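Local coordinates for GDSL-like Lipase/Acylhydrolase family protein (Neisseria meningitidis, PDB 4K7J) that probably removes O-acetyl groups from peptidoglycan, acting as a serine esterase of the SGNH (GDSL-like) hydrolase family, at residues A219-T222 against Q223-K226; Y247-N250 against E251-N255; A260-E263 against Q264-D268; V308-M311 against Q312-A316. All blocks are in the same frame, centred on the assembly; numbering follows the deposited sequence.

Interaction 1 (A219-T222 against Q223-K226)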
# COMPACT_ATOMS: atom_id res chain seq x y z
N ALA A 219 -11.54 -4.19 -2.09
CA ALA A 219 -10.94 -5.30 -1.35
C ALA A 219 -11.18 -5.27 0.16
O ALA A 219 -11.40 -4.21 0.76
CB ALA A 219 -9.44 -5.39 -1.63
N GLN A 220 -11.10 -6.45 0.76
CA GLN A 220 -11.16 -6.64 2.21
C GLN A 220 -9.88 -7.36 2.63
O GLN A 220 -9.28 -8.05 1.81
CB GLN A 220 -12.36 -7.48 2.58
CG GLN A 220 -13.71 -6.82 2.22
CD GLN A 220 -14.86 -7.75 2.52
OE1 GLN A 220 -14.90 -8.40 3.57
NE2 GLN A 220 -15.79 -7.85 1.57
N LEU A 221 -9.47 -7.22 3.89
CA LEU A 221 -8.20 -7.80 4.34
C LEU A 221 -8.15 -9.31 4.19
O LEU A 221 -7.12 -9.86 3.82
CB LEU A 221 -7.86 -7.42 5.78
CG LEU A 221 -6.63 -8.13 6.36
CD1 LEU A 221 -5.37 -7.72 5.62
CD2 LEU A 221 -6.48 -7.91 7.83
N THR A 222 -9.26 -9.97 4.47
CA THR A 222 -9.32 -11.43 4.39
C THR A 222 -9.12 -11.92 2.96
O THR A 222 -8.78 -13.08 2.74
CB THR A 222 -10.64 -12.01 4.93
OG1 THR A 222 -11.76 -11.47 4.19
CG2 THR A 222 -10.80 -11.67 6.41
N GLN A 223 -9.31 -11.03 1.99
CA GLN A 223 -9.18 -11.41 0.60
C GLN A 223 -7.72 -11.50 0.13
O GLN A 223 -7.48 -11.72 -1.04
CB GLN A 223 -9.99 -10.49 -0.31
CG GLN A 223 -11.50 -10.69 -0.12
CD GLN A 223 -12.33 -9.64 -0.79
OE1 GLN A 223 -11.88 -8.51 -0.97
NE2 GLN A 223 -13.55 -9.99 -1.18
N TRP A 224 -6.77 -11.34 1.05
CA TRP A 224 -5.41 -11.78 0.77
C TRP A 224 -5.40 -13.28 0.40
O TRP A 224 -4.47 -13.76 -0.26
CB TRP A 224 -4.49 -11.54 1.97
CG TRP A 224 -4.13 -10.08 2.23
CD1 TRP A 224 -4.80 -8.97 1.80
CD2 TRP A 224 -3.00 -9.61 2.97
NE1 TRP A 224 -4.16 -7.84 2.23
CE2 TRP A 224 -3.05 -8.20 2.96
CE3 TRP A 224 -1.95 -10.25 3.65
CZ2 TRP A 224 -2.10 -7.42 3.60
CZ3 TRP A 224 -1.00 -9.46 4.29
CH2 TRP A 224 -1.08 -8.06 4.25
N SER A 225 -6.43 -14.00 0.83
CA SER A 225 -6.55 -15.43 0.50
C SER A 225 -6.65 -15.70 -1.01
O SER A 225 -6.37 -16.80 -1.48
CB SER A 225 -7.75 -16.06 1.24
OG SER A 225 -8.96 -15.68 0.63
N LYS A 226 -7.03 -14.68 -1.78
CA LYS A 226 -7.04 -14.74 -3.24
C LYS A 226 -5.63 -14.80 -3.83
O LYS A 226 -5.47 -15.13 -5.01
CB LYS A 226 -7.73 -13.51 -3.84
CG LYS A 226 -9.24 -13.41 -3.63
CD LYS A 226 -9.72 -12.11 -4.28
CE LYS A 226 -11.23 -11.93 -4.22
NZ LYS A 226 -11.61 -10.61 -4.84
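Gln220, Leu221 and Thr222 hand their carbonyls to the backbone N-H groups three residues on, which winds 219-226 from an extended lead-in into a 3-10 helix. Gln223 N lies 3.0 Å from Gln220 O, Trp224 N is 3.2 Å from Leu221 O and Ser225 N is 3.2 Å from Thr222 O. The last carbonyl also takes a weak bond from Ser225 OG. At the start of the helix the side chain of Gln223 turns back on the backbone: its CG sits beside its own N (chi1 -68°), the chain runs out extended, and OE1 accepts from Gln220 N at 2.8 Å, the donor standing above the amide carbonyl plane. The same OE1 approaches Ala219 CA to 3.4 Å and Gln220 CB to 3.7 Å. This bond recalls the N3-to-N-cap half of a capping box; the reciprocal side-chain bond is not made, since Gln223 N goes to the backbone Gln220 O. The turn follows strand 208-215 of the SGNH hydrolase sheet, and hydrogen bonds from its backbone tie it to the 247-255 segment. On the buried side, Leu221 CG points opposite to its backbone N (chi1 173°), and methyl CD1 settles over one face of the Trp224 indole, 3.6 Å from CE2, a CH-pi contact displaced toward the rim. Trp224 CD1 in turn passes 3.2 Å from Leu221 O, while the indole NE1 is hydrogen-bonded to Tyr247 OH.

Interaction 2 (Y247-N250 against E251-N255). With ACT (acetate ion), chain C.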
# COMPACT_ATOMS: atom_id res chain seq x y z
N TYR A 247 -8.17 -1.08 5.53
CA TYR A 247 -9.37 -1.73 5.04
C TYR A 247 -10.52 -1.35 5.96
O TYR A 247 -10.35 -0.51 6.84
CB TYR A 247 -9.20 -3.25 5.02
CG TYR A 247 -8.15 -3.80 4.06
CD1 TYR A 247 -8.47 -4.11 2.74
CD2 TYR A 247 -6.86 -4.07 4.49
CE1 TYR A 247 -7.53 -4.63 1.87
CE2 TYR A 247 -5.90 -4.60 3.63
CZ TYR A 247 -6.24 -4.88 2.33
OH TYR A 247 -5.30 -5.40 1.47
N GLY A 248 -11.68 -1.95 5.77
CA GLY A 248 -12.77 -1.72 6.71
C GLY A 248 -14.03 -1.24 6.03
O GLY A 248 -15.13 -1.64 6.40
N THR A 249 -13.86 -0.38 5.03
CA THR A 249 -15.01 0.18 4.33
C THR A 249 -15.85 -0.89 3.64
O THR A 249 -17.07 -0.90 3.75
CB THR A 249 -14.56 1.23 3.31
OG1 THR A 249 -13.93 2.32 4.01
CG2 THR A 249 -15.73 1.77 2.51
N ASN A 250 -15.20 -1.80 2.93
CA ASN A 250 -15.95 -2.85 2.25
C ASN A 250 -16.48 -3.93 3.19
O ASN A 250 -17.61 -4.40 3.02
CB ASN A 250 -15.11 -3.46 1.12
CG ASN A 250 -14.74 -2.41 0.07
OD1 ASN A 250 -15.60 -1.88 -0.61
ND2 ASN A 250 -13.45 -2.10 -0.05
N GLU A 251 -15.67 -4.32 4.18
CA GLU A 251 -16.15 -5.24 5.21
C GLU A 251 -17.46 -4.68 5.78
O GLU A 251 -18.42 -5.41 5.98
CB GLU A 251 -15.12 -5.41 6.34
CG GLU A 251 -13.87 -6.22 5.98
CD GLU A 251 -12.76 -5.38 5.35
OE1 GLU A 251 -13.07 -4.30 4.82
OE2 GLU A 251 -11.57 -5.80 5.39
N ALA A 252 -17.48 -3.37 6.02
CA ALA A 252 -18.64 -2.71 6.62
C ALA A 252 -19.91 -2.83 5.80
O ALA A 252 -21.01 -2.76 6.35
CB ALA A 252 -18.34 -1.25 6.88
N PHE A 253 -19.78 -3.01 4.49
CA PHE A 253 -20.97 -3.10 3.64
C PHE A 253 -21.48 -4.52 3.46
O PHE A 253 -22.47 -4.75 2.75
CB PHE A 253 -20.75 -2.41 2.29
CG PHE A 253 -20.93 -0.93 2.34
CD1 PHE A 253 -22.20 -0.38 2.20
CD2 PHE A 253 -19.86 -0.10 2.59
CE1 PHE A 253 -22.38 0.99 2.27
CE2 PHE A 253 -20.04 1.27 2.65
CZ PHE A 253 -21.30 1.81 2.49
N ASN A 254 -20.81 -5.47 4.10
CA ASN A 254 -21.30 -6.85 4.15
C ASN A 254 -22.24 -7.01 5.33
O ASN A 254 -21.80 -7.19 6.46
CB ASN A 254 -20.13 -7.84 4.26
CG ASN A 254 -20.60 -9.30 4.23
OD1 ASN A 254 -21.80 -9.58 4.28
ND2 ASN A 254 -19.65 -10.22 4.18
N ASN A 255 -23.55 -6.92 5.08
CA ASN A 255 -24.53 -7.02 6.16
C ASN A 255 -24.40 -8.33 6.96
O ASN A 255 -24.77 -8.40 8.12
CB ASN A 255 -25.97 -6.88 5.61
CG ASN A 255 -26.27 -5.48 5.07
OD1 ASN A 255 -25.62 -4.48 5.42
ND2 ASN A 255 -27.29 -5.40 4.22
C ACT C . -13.75 0.85 -1.89
O ACT C . -14.52 1.02 -2.87
OXT ACT C . -12.85 -0.03 -2.00
CH3 ACT C . -13.87 1.66 -0.63
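Glu251 reaches back over the turn to the residues before it. Its CB lies 3.8 Å from Gly248 O; the chain then bends at CG (chi2 87°), which brings the carboxylate carbon CD over the backbone of Gly248. OE1 takes a weak hydrogen bond from Gly248 N at 2.9 Å and also comes within 3.2 Å of Gly248 CA. OE2 rests 3.5 Å from Tyr247 CB, with the carboxylate and phenol ring planes 76° apart, and its stronger partner is Leu221 N; the two oxygens thus serve two separate backbone N-H groups, the one from Gly248 only weakly. Gly248 has backbone angles at which a CB would collide with the preceding carbonyl, so glycine is required there. Its own O accepts Ala252 N at 2.9 Å, an i+4 bond of this weakly bonded helical turn.

On another side of this turn, Asn250 ND2 donates almost straight (172°) to acetate OXT at 2.9 Å and also bonds Ala219 O, while Thr249 CG2 packs on the acetate methyl. Ser62 N, Gly218 N and His351 NE2 complete the hold on the acetate. The Gly-Thr-Asn sequence fits the asparagine-bearing block of SGNH hydrolases, and serine and glycine N-H together with asparagine ND2 around the bound acetate are consistent with the oxyanion hole of this family.

Interaction 3 (A260-E263 against Q264-D268)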
# COMPACT_ATOMS: atom_id res chain seq x y z
N ALA A 260 -16.68 -12.13 14.73
CA ALA A 260 -15.81 -13.02 15.48
C ALA A 260 -14.85 -13.78 14.55
O ALA A 260 -13.66 -13.88 14.83
CB ALA A 260 -16.63 -14.01 16.31
N ASP A 261 -15.37 -14.29 13.44
CA ASP A 261 -14.49 -14.97 12.49
C ASP A 261 -13.51 -14.00 11.85
O ASP A 261 -12.31 -14.28 11.75
CB ASP A 261 -15.28 -15.69 11.40
CG ASP A 261 -14.38 -16.59 10.55
OD1 ASP A 261 -13.69 -17.44 11.14
OD2 ASP A 261 -14.34 -16.42 9.31
N THR A 262 -14.02 -12.84 11.43
CA THR A 262 -13.21 -11.83 10.77
C THR A 262 -12.07 -11.39 11.69
O THR A 262 -10.91 -11.32 11.28
CB THR A 262 -14.04 -10.61 10.35
OG1 THR A 262 -15.13 -11.04 9.53
CG2 THR A 262 -13.18 -9.61 9.58
N GLU A 263 -12.42 -11.12 12.95
CA GLU A 263 -11.43 -10.73 13.97
C GLU A 263 -10.28 -11.74 14.09
O GLU A 263 -9.12 -11.36 14.19
CB GLU A 263 -12.12 -10.54 15.33
CG GLU A 263 -11.20 -10.09 16.46
CD GLU A 263 -11.98 -9.46 17.63
OE1 GLU A 263 -13.20 -9.24 17.49
OE2 GLU A 263 -11.37 -9.19 18.68
N GLN A 264 -10.61 -13.03 14.09
CA GLN A 264 -9.58 -14.06 14.20
C GLN A 264 -8.67 -14.06 12.96
O GLN A 264 -7.46 -14.24 13.07
CB GLN A 264 -10.19 -15.45 14.39
CG GLN A 264 -9.17 -16.49 14.87
CD GLN A 264 -9.77 -17.87 15.05
OE1 GLN A 264 -10.67 -18.28 14.31
NE2 GLN A 264 -9.28 -18.61 16.05
N LYS A 265 -9.27 -13.84 11.79
CA LYS A 265 -8.48 -13.77 10.56
C LYS A 265 -7.57 -12.57 10.56
O LYS A 265 -6.41 -12.66 10.17
CB LYS A 265 -9.39 -13.78 9.33
CG LYS A 265 -9.96 -15.16 9.06
CD LYS A 265 -10.85 -15.20 7.85
CE LYS A 265 -11.38 -16.62 7.62
NZ LYS A 265 -12.12 -16.73 6.34
N TRP A 266 -8.08 -11.44 11.05
CA TRP A 266 -7.27 -10.23 11.15
C TRP A 266 -6.09 -10.45 12.09
O TRP A 266 -4.95 -10.12 11.75
CB TRP A 266 -8.13 -9.05 11.61
CG TRP A 266 -8.83 -8.34 10.49
CD1 TRP A 266 -9.77 -8.86 9.64
CD2 TRP A 266 -8.66 -6.97 10.11
NE1 TRP A 266 -10.17 -7.89 8.74
CE2 TRP A 266 -9.50 -6.73 9.01
CE3 TRP A 266 -7.85 -5.93 10.59
CZ2 TRP A 266 -9.57 -5.48 8.39
CZ3 TRP A 266 -7.93 -4.69 9.97
CH2 TRP A 266 -8.78 -4.48 8.88
N LEU A 267 -6.35 -11.00 13.27
CA LEU A 267 -5.27 -11.31 14.21
C LEU A 267 -4.24 -12.25 13.59
O LEU A 267 -3.05 -12.05 13.74
CB LEU A 267 -5.83 -11.93 15.49
CG LEU A 267 -6.61 -10.91 16.33
CD1 LEU A 267 -7.60 -11.59 17.27
CD2 LEU A 267 -5.62 -10.03 17.09
N ASP A 268 -4.71 -13.29 12.90
CA ASP A 268 -3.83 -14.20 12.17
C ASP A 268 -2.95 -13.46 11.17
O ASP A 268 -1.75 -13.73 11.08
CB ASP A 268 -4.62 -15.28 11.44
CG ASP A 268 -5.26 -16.28 12.37
OD1 ASP A 268 -4.89 -16.31 13.57
OD2 ASP A 268 -6.13 -17.06 11.91
O HOH W 1 -13.65 -14.40 6.62
O HOH W 2 -13.73 -18.46 13.42
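Asp261 and Lys265, one helical turn apart, cross at an angle rather than meeting head on. The carboxylate of Asp261 swings to the side away from its backbone N (chi1 -171°), whereas Lys265 carries CG beside its own N (chi1 -75°) and then runs fully extended. As a result OD2 lies nearer the methylene CE, at 3.4 Å, than the ammonium: the salt bridge from OD2 to NZ is long, 3.7 Å. A water helps to span it, accepting from Lys265 NZ at 2.8 Å and donating weakly to Asp261 OD2. A second water lies between Asp261 OD1 and Gln264 OE1, though it sits suspiciously close to OD1, so this link from the carboxylate to Gln264 is less certain than the one to Lys265.

Thr262 and Trp266 instead lean out together, running alongside each other. Methyl CG2 of Thr262 touches indole CD1 at 3.5 Å, and Thr262 O faces the ring edge, 3.2 Å from CD1. That carbonyl also accepts Trp266 N at 2.8 Å, while Thr262 OG1 is bonded to Asp258 O. Glu263 and Leu267 likewise keep abreast, CG to CD1 at 4.0 Å; this leg of Glu263 is aliphatic, and its carboxylate goes on to a salt bridge with Arg314. Four backbone N-H to O bonds, each from residue i+4 to residue i, hold these pairs in place. Charged and hydrated on one flank, with threonine and tryptophan packed on another, this is an amphipathic helix, lying in the crossover between the parallel strands 242-246 and 281-286 of an alpha/beta SGNH hydrolase fold.

Interaction 4 (V308-M311 against Q312-A316)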
# COMPACT_ATOMS: atom_id res chain seq x y z
N VAL A 308 -17.36 -3.24 12.71
CA VAL A 308 -16.11 -3.39 11.99
C VAL A 308 -15.02 -2.46 12.53
O VAL A 308 -13.90 -2.91 12.79
CB VAL A 308 -16.29 -3.18 10.47
CG1 VAL A 308 -14.93 -3.04 9.75
CG2 VAL A 308 -17.11 -4.31 9.88
N GLN A 309 -15.33 -1.18 12.70
CA GLN A 309 -14.37 -0.23 13.25
C GLN A 309 -13.87 -0.64 14.64
O GLN A 309 -12.70 -0.45 14.99
CB GLN A 309 -14.97 1.18 13.32
CG GLN A 309 -15.23 1.83 11.96
CD GLN A 309 -16.10 3.06 12.08
OE1 GLN A 309 -17.04 3.10 12.88
NE2 GLN A 309 -15.78 4.09 11.31
N GLN A 310 -14.77 -1.21 15.43
CA GLN A 310 -14.41 -1.62 16.79
C GLN A 310 -13.54 -2.86 16.77
O GLN A 310 -12.60 -3.00 17.56
CB GLN A 310 -15.66 -1.86 17.64
CG GLN A 310 -16.37 -0.58 18.01
CD GLN A 310 -17.54 -0.81 18.95
OE1 GLN A 310 -17.84 -1.94 19.34
NE2 GLN A 310 -18.21 0.28 19.30
N MET A 311 -13.85 -3.78 15.86
CA MET A 311 -13.02 -4.96 15.68
C MET A 311 -11.61 -4.53 15.33
O MET A 311 -10.64 -5.07 15.87
CB MET A 311 -13.58 -5.85 14.57
CG MET A 311 -12.63 -7.00 14.24
SD MET A 311 -12.97 -7.66 12.62
CE MET A 311 -12.26 -6.35 11.61
N GLN A 312 -11.48 -3.56 14.43
CA GLN A 312 -10.16 -3.10 13.98
C GLN A 312 -9.31 -2.62 15.14
O GLN A 312 -8.11 -2.93 15.21
CB GLN A 312 -10.28 -2.00 12.94
CG GLN A 312 -10.90 -2.44 11.63
CD GLN A 312 -10.99 -1.31 10.62
OE1 GLN A 312 -11.78 -0.40 10.78
NE2 GLN A 312 -10.17 -1.37 9.58
N ARG A 313 -9.91 -1.84 16.04
CA ARG A 313 -9.18 -1.36 17.20
C ARG A 313 -8.78 -2.49 18.16
O ARG A 313 -7.67 -2.51 18.65
CB ARG A 313 -9.94 -0.25 17.93
CG ARG A 313 -9.12 0.39 19.01
CD ARG A 313 -9.97 1.21 19.95
NE ARG A 313 -10.34 2.49 19.36
CZ ARG A 313 -9.56 3.57 19.36
NH1 ARG A 313 -8.35 3.52 19.90
NH2 ARG A 313 -9.98 4.69 18.80
N ARG A 314 -9.68 -3.44 18.41
CA ARG A 314 -9.32 -4.61 19.22
C ARG A 314 -8.15 -5.39 18.63
O ARG A 314 -7.25 -5.83 19.35
CB ARG A 314 -10.51 -5.56 19.37
CG ARG A 314 -11.62 -5.09 20.28
CD ARG A 314 -12.55 -6.26 20.66
NE ARG A 314 -13.25 -6.86 19.52
CZ ARG A 314 -14.33 -6.33 18.96
NH1 ARG A 314 -14.82 -5.19 19.42
NH2 ARG A 314 -14.91 -6.93 17.94
N VAL A 315 -8.15 -5.56 17.31
CA VAL A 315 -7.05 -6.25 16.63
C VAL A 315 -5.73 -5.51 16.84
O VAL A 315 -4.70 -6.13 17.16
CB VAL A 315 -7.31 -6.42 15.12
CG1 VAL A 315 -6.04 -6.86 14.39
CG2 VAL A 315 -8.44 -7.41 14.88
N ALA A 316 -5.77 -4.19 16.67
CA ALA A 316 -4.61 -3.34 16.94
C ALA A 316 -4.02 -3.56 18.34
O ALA A 316 -2.80 -3.71 18.51
CB ALA A 316 -4.98 -1.87 16.76
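Side chains folded back on their own helix make up this contact between Val308-Met311 and Gln312-Ala316, within helix 305-318 of the beta-alpha-beta unit that connects strands 281-286 and 322-325. Regular backbone bonds from each N-H to the carbonyl four residues earlier set the spacing; Val315 N to Met311 O measures 2.9 Å. Gln312 lies along the previous turn: CG is 3.3 Å from Val308 O and OE1 is 3.6 Å from Gln309 CA. Its buried amide is paired at both ends, OE1 with Ala287 N and NE2 with Tyr247 O, which fixes which way the amide is flipped.

Met311 leaves with CG on the side away from its backbone N and then curls at the sulfur (chi3 75°), bringing CE to 4.1 Å from Gln312 CG. Its CG touches Val315 CG2 loosely, at 4.3 Å. Toward the surface, Arg314 bends at chi3 (-63°) and lays one guanidinium face against the helix, with NH1 3.6 Å from Gln310 O and NH2 3.5 Å from Met311 CA; NH2 keeps its salt bridge to Glu263.

Met311 and Arg314 thus face helix 259-276, where Met311 packs on Thr262, while Gln312, Arg313 and Ala316 touch Phe323, so the helix lies beside helix 259-276 and packs against strand 322-325 of the sheet.

Interaction 2 is the buried one and lies at the acetate site; interactions 1, 3 and 4 are partly buried, each with a solvent-facing flank. Interactions 1 and 2 join through hydrogen bonds, and interaction 2 meets interaction 4 by both a hydrogen bond and packing, Gly248 O lying 3.6 Å from Val308 CG1. Interaction 3 meets interaction 1 by packing, with Leu221 CD2 3.3 Å from Trp266 CD2. Interactions 3 and 4 stand on adjacent helices, 259-276 and 305-318, with centres about 10 Å apart, sharing a salt bridge and the Met311 sulfur. Interactions 1 and 4 do not touch. Regular four-residue helical bonding governs 260-268 and 308-316, whereas a 3-10 turn shapes 219-226 and a short, weakly bonded helical turn after Gly248 shapes 247-255.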